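Local structure of PGRP-Hd - Peptidoglycan recognition protein homologue (Alvinella pompejana, 3EP1) at the interface of chains A and B. The protein is a peptidoglycan recognition protein homologue of the N-acetylmuramoyl-L-alanine amidase family that probably binds bacterial cell-wall peptidoglycan in innate immunity. Coordinates in Å, arbitrary orientation; residue numbers count along the deposited sequence, not the author numbering. Chains: chain A/B, PGRP-Hd - Peptidoglycan recognition protein homologue.

The interface of chains A and B. Residues chain A 1-5, 134; chain B 137, 140-141, 143, 147.
The N-terminal arm of one subunit, A:Leu1 to A:Ile5, lies across the C-terminal end of helix 126-141 of the other, a compact example of how a helix end can receive a terminal arm of the neighbouring chain. The amide N of A:Ile5 donates to the carbonyl O of B:Ala141 at 2.7 Å; the bond is nearly straight (167° at the hydrogen) and falls in the carbonyl plane on a lone pair. Around it, A:Ser4 lies over the backbone of B:Ala141, with the two CA atoms 3.6 Å apart. CB of A:Ser4 packs 3.4 Å from CG of B:Glu143, while the rotamer (chi1 75°) puts OG in the crowded position between backbone N and carbonyl carbon. The carboxylate of B:Glu143 reaches the arm through two waters, OE1 towards the A:Ser4 hydroxyl and OE2 towards the carbonyl O of A:Ile5. Further along, the extended side chain of B:Gln140 runs alongside A:Ala2, its CD 3.8 Å from the methyl CB. B:Ser147, with OG anti to its own backbone N (chi1 -173°), makes a weak hydrogen bond to the carbonyl O of A:Ala2 at 2.9 Å. Where the helices approach, A:Lys134 runs out anti through chi1 and chi2, crosses B:Ile137 obliquely and lays its aliphatic CD 3.6 Å from the CG2 branch; the chain bends beyond, at chi3. Repeated by the two-fold axis, this reciprocal packing of arm on helix joins the two copies of the deposited assembly and may support a dimer, which the structure alone does not establish.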
# COMPACT_ATOMS: atom_id res chain seq x y z
N LEU A 1 3.31 10.50 0.83
CA LEU A 1 3.21 10.31 -0.64
C LEU A 1 4.08 9.14 -1.07
O LEU A 1 3.58 8.10 -1.51
CB LEU A 1 3.65 11.58 -1.37
N ALA A 2 5.39 9.31 -0.94
CA ALA A 2 6.33 8.26 -1.32
C ALA A 2 7.12 7.69 -0.14
O ALA A 2 7.96 6.79 -0.32
CB ALA A 2 7.29 8.80 -2.38
N ASP A 3 6.86 8.19 1.06
CA ASP A 3 7.57 7.72 2.25
C ASP A 3 7.00 6.43 2.82
O ASP A 3 5.80 6.18 2.74
CB ASP A 3 7.57 8.83 3.31
CG ASP A 3 8.27 10.09 2.82
OD1 ASP A 3 9.44 9.97 2.39
OD2 ASP A 3 7.65 11.18 2.86
N SER A 4 7.86 5.59 3.39
CA SER A 4 7.39 4.33 3.95
C SER A 4 6.81 4.53 5.34
O SER A 4 6.99 5.58 5.96
CB SER A 4 8.53 3.32 4.03
OG SER A 4 9.40 3.62 5.11
N ILE A 5 6.08 3.52 5.81
CA ILE A 5 5.50 3.56 7.13
C ILE A 5 6.69 3.43 8.08
O ILE A 5 7.63 2.70 7.78
CB ILE A 5 4.51 2.37 7.31
CG1 ILE A 5 3.24 2.63 6.48
CG2 ILE A 5 4.14 2.19 8.78
CD1 ILE A 5 2.39 1.40 6.24
N LYS A 134 -4.29 6.75 2.44
CA LYS A 134 -3.27 5.88 1.85
C LYS A 134 -3.16 4.55 2.59
O LYS A 134 -3.11 3.50 1.97
CB LYS A 134 -1.91 6.58 1.85
CG LYS A 134 -0.77 5.75 1.25
CD LYS A 134 0.55 6.54 1.21
CE LYS A 134 0.98 6.93 2.62
NZ LYS A 134 2.01 8.00 2.64
N ILE B 137 3.15 3.86 -4.93
CA ILE B 137 2.96 4.48 -3.63
C ILE B 137 2.85 3.42 -2.53
O ILE B 137 3.50 3.53 -1.50
CB ILE B 137 1.70 5.35 -3.61
CG1 ILE B 137 1.81 6.42 -4.70
CG2 ILE B 137 1.54 6.02 -2.26
CD1 ILE B 137 0.60 7.32 -4.83
N GLN B 140 6.18 1.64 -1.84
CA GLN B 140 7.07 2.50 -1.10
C GLN B 140 6.65 2.56 0.38
O GLN B 140 7.48 2.49 1.28
CB GLN B 140 7.09 3.90 -1.73
CG GLN B 140 7.84 3.93 -3.07
CD GLN B 140 7.76 5.27 -3.78
OE1 GLN B 140 8.69 5.66 -4.50
NE2 GLN B 140 6.65 5.97 -3.60
N ALA B 141 5.34 2.66 0.61
CA ALA B 141 4.82 2.72 1.97
C ALA B 141 5.28 1.50 2.75
O ALA B 141 5.58 1.59 3.94
CB ALA B 141 3.29 2.79 1.95
N GLU B 143 8.01 -0.22 2.27
CA GLU B 143 9.45 -0.40 2.13
C GLU B 143 9.88 -1.44 1.10
O GLU B 143 10.96 -2.01 1.21
CB GLU B 143 10.08 -0.77 3.48
CG GLU B 143 9.66 0.14 4.62
CD GLU B 143 10.61 0.06 5.80
OE1 GLU B 143 11.73 0.61 5.70
OE2 GLU B 143 10.24 -0.54 6.84
N SER B 147 12.00 5.20 -1.62
CA SER B 147 11.21 6.42 -1.75
C SER B 147 11.58 7.31 -2.94
O SER B 147 10.87 8.27 -3.24
CB SER B 147 11.30 7.25 -0.46
OG SER B 147 10.41 8.35 -0.52
O HOH W 1 7.77 0.14 7.31
O HOH W 2 12.25 2.97 5.35